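Local coordinates for protein SusD homolog (Bacteroides thetaiotaomicron, PDB 3EHM) that probably binds mucin O-glycans at the surface of a gut bacterium, as a SusD-like lipoprotein that helps the cell take up and use host glycans, at residues Asn82-Asp85 and Ser86-Asn89; Met88-Ala91 and Tyr92-Tyr96. All blocks are in the same frame, centred on the assembly; numbering follows the deposited sequence.

Overall arrangement
Coming from the N terminus, the chain leaves strand 67-69, runs through a loop and enters helix 85-110, and both contacts lie on this entry. Interaction 1 closes the turn from loop into helix, with Asn82-Asp85 folded against Ser86-Asn89. Interaction 2 starts before interaction 1 has ended, sharing Met88 and Asn89, and carries the helix on through Tyr92-Tyr96; their centres are about 9 Å apart. The two follow in series along one helix. Interaction 1 fastens the helix start to the loop holding Phe489, Arg490 and Thr494, whereas interaction 2 sets the next turns against helix 47-57 and helix 116-140.

Interaction 1: residues Asn82-Asp85 and Ser86-Asn89; sequences NFTD and SRMN
Thr84 meets Arg87 and Met88 where the chain turns from loop into helix 85-110. Its OG1 accepts the backbone N-H of Arg87 in a fairly straight bond, OG1 to N 3.3 Å with 160° at the hydrogen. With chi1 at 65° the hydroxyl sits between the backbone N and the carbonyl carbon of Thr84, and from there it faces the first turn. Thr84 OG1 also lies 3.3 Å from Arg87 CG, the two side chains running side by side. Thr84 O then takes the amide of Met88 at an O to N distance of 2.9 Å, and Asp85 O takes that of Asn89, O to N 3.0 Å, so the regular bonding begins at once.

Phe83, just before the cap, packs on the selenomethionine Met88 of the first turn: Phe83 CB lies 3.6 Å from Met88 CG. The bend at chi2 of Met88 puts its SE 4.6 Å from the centroid of the Phe83 ring, an oblique Met-aromatic contact, and chi3 sets where Met88 CE goes, 3.8 Å from Phe83 CD1. Phe83 is the centre of an inverse gamma turn, in which Thr84 N bonds back to Asn82 O.

Further out, Phe489 meets the Phe83 ring edge-to-face and also touches Met88, while Arg490 donates to Phe83 O. Asp85 turns from the first turn to bond Thr494, and Arg87 carries its guanidinium to a salt bridge with Glu78. Thr84 is thus a classic threonine N-cap: a side-chain oxygen serves an amide of the first turn that has no earlier helical carbonyl to meet, next to a buried apolar contact that anchors the helix start to a neighbouring loop.

Interaction 2: residues Met88-Ala91 and Tyr92-Tyr96; sequences MNYA and YQNFY
This is a contact along one helix, between successive turns of helix 85-110, where Tyr90 and Asn94 face helix 47-57 while Ala91 and Phe95 face helix 116-140. The amide nitrogen ND2 of Asn94 sits 3.3 Å above the Tyr90 ring plane, over the ring centre, and the amide plane is turned 70° from the ring. Tyr90 has CG opposite its backbone N (chi1 -173°) and Asn94 has CG beside its own (chi1 -63°), which brings ring and amide together one turn apart. Gln93 comes to another part of the same ring: its OE1 lies at the edge, near the plane, 3.7 Å from Tyr90 CD1.

The backbone beneath is alpha-helical, with Tyr92 N bonded to Met88 O, Gln93 N to Asn89 O and Asn94 N to Tyr90 O. Phe95 N reaches Ala91 O at 2.8 Å, within a stretch, 93-96, that has a wider pi-type turn. Such packed helices fit a SusD-like protein, whose tetratricopeptide-repeat framework is built from helices laid against one another.

Asn94 ND2 donates to Asn54 and the Tyr90 hydroxyl bonds to Asp51, both on helix 47-57, so the Tyr90 hydroxyl and Asn94 ND2 each have a partner on that neighbouring helix. An alanine in place of Tyr90 is likely to leave Asp51 without its hydroxyl partner and to remove the ring surface over which Asn94 ND2 sits. On another side of the helix, Ala91 CB lies 4.3 Å from Phe95 CD1, and both residues touch Phe140 of helix 116-140.

Interaction 1: residues Asn82-Asp85 and Ser86-Asn89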
loop_
_atom_site.group_PDB
_atom_site.type_symbol
_atom_site.label_atom_id
_atom_site.label_comp_id
_atom_site.label_asym_id
_atom_site.label_seq_id
_atom_site.Cartn_x
_atom_site.Cartn_y
_atom_site.Cartn_z
ATOM N N ASN A 82 -18.031 -5.101 -4.874
ATOM C CA ASN A 82 -18.689 -6.305 -5.369
ATOM C C ASN A 82 -17.560 -7.250 -5.775
ATOM O O ASN A 82 -17.062 -7.203 -6.903
ATOM C CB ASN A 82 -19.577 -5.976 -6.570
ATOM C CG ASN A 82 -20.495 -7.123 -6.946
ATOM O OD1 ASN A 82 -21.372 -6.979 -7.801
ATOM N ND2 ASN A 82 -20.297 -8.270 -6.310
ATOM N N PHE A 83 -17.151 -8.101 -4.841
ATOM C CA PHE A 83 -16.050 -9.025 -5.075
ATOM C C PHE A 83 -16.447 -10.274 -5.857
ATOM O O PHE A 83 -16.552 -11.368 -5.301
ATOM C CB PHE A 83 -15.412 -9.409 -3.737
ATOM C CG PHE A 83 -14.914 -8.228 -2.933
ATOM C CD1 PHE A 83 -14.582 -7.026 -3.558
ATOM C CD2 PHE A 83 -14.735 -8.334 -1.556
ATOM C CE1 PHE A 83 -14.076 -5.948 -2.820
ATOM C CE2 PHE A 83 -14.227 -7.262 -0.809
ATOM C CZ PHE A 83 -13.898 -6.069 -1.444
ATOM N N THR A 84 -16.640 -10.098 -7.160
ATOM C CA THR A 84 -17.042 -11.188 -8.044
ATOM C C THR A 84 -15.967 -12.246 -8.229
ATOM O O THR A 84 -14.785 -12.007 -7.979
ATOM C CB THR A 84 -17.414 -10.660 -9.426
ATOM O OG1 THR A 84 -16.249 -10.101 -10.046
ATOM C CG2 THR A 84 -18.489 -9.582 -9.309
ATOM N N ASP A 85 -16.394 -13.420 -8.679
ATOM C CA ASP A 85 -15.490 -14.535 -8.903
ATOM C C ASP A 85 -14.361 -14.143 -9.861
ATOM O O ASP A 85 -13.187 -14.390 -9.584
ATOM C CB ASP A 85 -16.265 -15.724 -9.482
ATOM C CG ASP A 85 -15.571 -17.045 -9.234
ATOM O OD1 ASP A 85 -15.706 -17.588 -8.117
ATOM O OD2 ASP A 85 -14.880 -17.534 -10.150
ATOM N N SER A 86 -14.716 -13.523 -10.982
ATOM C CA SER A 86 -13.715 -13.123 -11.966
ATOM C C SER A 86 -12.721 -12.088 -11.436
ATOM O O SER A 86 -11.521 -12.219 -11.656
ATOM C CB SER A 86 -14.388 -12.576 -13.227
ATOM O OG SER A 86 -15.167 -11.436 -12.924
ATOM N N ARG A 87 -13.210 -11.070 -10.732
ATOM C CA ARG A 87 -12.315 -10.037 -10.208
ATOM C C ARG A 87 -11.439 -10.495 -9.039
ATOM O O ARG A 87 -10.317 -10.011 -8.881
ATOM C CB ARG A 87 -13.113 -8.791 -9.806
ATOM C CG ARG A 87 -13.806 -8.095 -10.981
ATOM C CD ARG A 87 -12.817 -7.598 -12.044
ATOM N NE ARG A 87 -11.965 -6.515 -11.561
ATOM C CZ ARG A 87 -11.139 -5.808 -12.327
ATOM N NH1 ARG A 87 -11.048 -6.066 -13.627
ATOM N NH2 ARG A 87 -10.402 -4.841 -11.793
HETATM N N MSE A 88 -11.948 -11.412 -8.217
HETATM C CA MSE A 88 -11.176 -11.917 -7.084
HETATM C C MSE A 88 -10.132 -12.914 -7.577
HETATM O O MSE A 88 -9.049 -13.037 -7.002
HETATM C CB MSE A 88 -12.095 -12.571 -6.049
HETATM C CG MSE A 88 -12.920 -11.567 -5.265
HETATM SE SE MSE A 88 -11.793 -10.242 -4.372
HETATM C CE MSE A 88 -11.921 -8.795 -5.655
ATOM N N ASN A 89 -10.463 -13.635 -8.640
ATOM C CA ASN A 89 -9.518 -14.573 -9.227
ATOM C C ASN A 89 -8.402 -13.718 -9.830
ATOM O O ASN A 89 -7.215 -14.057 -9.761
ATOM C CB ASN A 89 -10.204 -15.388 -10.321
ATOM C CG ASN A 89 -9.224 -16.160 -11.170
ATOM O OD1 ASN A 89 -9.082 -15.901 -12.368
ATOM N ND2 ASN A 89 -8.534 -17.112 -10.558
#

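Interaction 2: residues Met88-Ala91 and Tyr92-Tyr96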
loop_
_atom_site.group_PDB
_atom_site.type_symbol
_atom_site.label_atom_id
_atom_site.label_comp_id
_atom_site.label_asym_id
_atom_site.label_seq_id
_atom_site.Cartn_x
_atom_site.Cartn_y
_atom_site.Cartn_z
HETATM N N MSE A 88 -11.948 -11.412 -8.217
HETATM C CA MSE A 88 -11.176 -11.917 -7.084
HETATM C C MSE A 88 -10.132 -12.914 -7.577
HETATM O O MSE A 88 -9.049 -13.037 -7.002
HETATM C CB MSE A 88 -12.095 -12.571 -6.049
HETATM C CG MSE A 88 -12.920 -11.567 -5.265
HETATM SE SE MSE A 88 -11.793 -10.242 -4.372
HETATM C CE MSE A 88 -11.921 -8.795 -5.655
ATOM N N ASN A 89 -10.463 -13.635 -8.640
ATOM C CA ASN A 89 -9.518 -14.573 -9.227
ATOM C C ASN A 89 -8.402 -13.718 -9.830
ATOM O O ASN A 89 -7.215 -14.057 -9.761
ATOM C CB ASN A 89 -10.204 -15.388 -10.321
ATOM C CG ASN A 89 -9.224 -16.160 -11.170
ATOM O OD1 ASN A 89 -9.082 -15.901 -12.368
ATOM N ND2 ASN A 89 -8.534 -17.112 -10.558
ATOM N N TYR A 90 -8.805 -12.593 -10.408
ATOM C CA TYR A 90 -7.880 -11.654 -11.029
ATOM C C TYR A 90 -6.954 -11.087 -9.951
ATOM O O TYR A 90 -5.745 -10.974 -10.154
ATOM C CB TYR A 90 -8.685 -10.542 -11.706
ATOM C CG TYR A 90 -7.897 -9.557 -12.544
ATOM C CD1 TYR A 90 -6.832 -9.972 -13.345
ATOM C CD2 TYR A 90 -8.277 -8.217 -12.598
ATOM C CE1 TYR A 90 -6.166 -9.069 -14.187
ATOM C CE2 TYR A 90 -7.629 -7.312 -13.432
ATOM C CZ TYR A 90 -6.577 -7.740 -14.226
ATOM O OH TYR A 90 -5.960 -6.836 -15.065
ATOM N N ALA A 91 -7.531 -10.759 -8.796
ATOM C CA ALA A 91 -6.774 -10.214 -7.676
ATOM C C ALA A 91 -5.770 -11.236 -7.144
ATOM O O ALA A 91 -4.634 -10.894 -6.822
ATOM C CB ALA A 91 -7.724 -9.789 -6.562
ATOM N N TYR A 92 -6.196 -12.491 -7.049
ATOM C CA TYR A 92 -5.307 -13.541 -6.567
ATOM C C TYR A 92 -4.104 -13.633 -7.505
ATOM O O TYR A 92 -2.979 -13.866 -7.068
ATOM C CB TYR A 92 -6.035 -14.886 -6.529
ATOM C CG TYR A 92 -5.276 -15.971 -5.791
ATOM C CD1 TYR A 92 -5.218 -15.983 -4.399
ATOM C CD2 TYR A 92 -4.637 -16.994 -6.484
ATOM C CE1 TYR A 92 -4.542 -16.997 -3.714
ATOM C CE2 TYR A 92 -3.960 -18.013 -5.811
ATOM C CZ TYR A 92 -3.918 -18.009 -4.428
ATOM O OH TYR A 92 -3.261 -19.023 -3.760
ATOM N N GLN A 93 -4.341 -13.450 -8.799
ATOM C CA GLN A 93 -3.249 -13.509 -9.763
ATOM C C GLN A 93 -2.294 -12.329 -9.568
ATOM O O GLN A 93 -1.075 -12.502 -9.507
ATOM C CB GLN A 93 -3.787 -13.476 -11.200
ATOM C CG GLN A 93 -4.760 -14.595 -11.552
ATOM C CD GLN A 93 -5.277 -14.484 -12.981
ATOM O OE1 GLN A 93 -5.507 -13.385 -13.491
ATOM N NE2 GLN A 93 -5.476 -15.625 -13.625
ATOM N N ASN A 94 -2.860 -11.130 -9.469
ATOM C CA ASN A 94 -2.064 -9.916 -9.325
ATOM C C ASN A 94 -1.347 -9.759 -7.989
ATOM O O ASN A 94 -0.327 -9.074 -7.912
ATOM C CB ASN A 94 -2.936 -8.684 -9.602
ATOM C CG ASN A 94 -3.462 -8.654 -11.027
ATOM O OD1 ASN A 94 -2.757 -9.030 -11.970
ATOM N ND2 ASN A 94 -4.696 -8.197 -11.195
ATOM N N PHE A 95 -1.870 -10.388 -6.941
ATOM C CA PHE A 95 -1.245 -10.293 -5.626
ATOM C C PHE A 95 -0.405 -11.513 -5.251
ATOM O O PHE A 95 0.535 -11.393 -4.469
ATOM C CB PHE A 95 -2.306 -10.086 -4.532
ATOM C CG PHE A 95 -2.800 -8.669 -4.408
ATOM C CD1 PHE A 95 -4.143 -8.364 -4.625
ATOM C CD2 PHE A 95 -1.930 -7.643 -4.046
ATOM C CE1 PHE A 95 -4.614 -7.057 -4.480
ATOM C CE2 PHE A 95 -2.392 -6.329 -3.897
ATOM C CZ PHE A 95 -3.738 -6.037 -4.116
ATOM N N TYR A 96 -0.729 -12.682 -5.802
ATOM C CA TYR A 96 0.005 -13.891 -5.428
ATOM C C TYR A 96 0.539 -14.817 -6.519
ATOM O O TYR A 96 1.741 -15.067 -6.577
ATOM C CB TYR A 96 -0.854 -14.735 -4.471
ATOM C CG TYR A 96 -0.213 -16.040 -4.021
ATOM C CD1 TYR A 96 0.646 -16.080 -2.921
ATOM C CD2 TYR A 96 -0.458 -17.232 -4.707
ATOM C CE1 TYR A 96 1.247 -17.282 -2.511
ATOM C CE2 TYR A 96 0.141 -18.433 -4.313
ATOM C CZ TYR A 96 0.991 -18.451 -3.214
ATOM O OH TYR A 96 1.580 -19.637 -2.826
#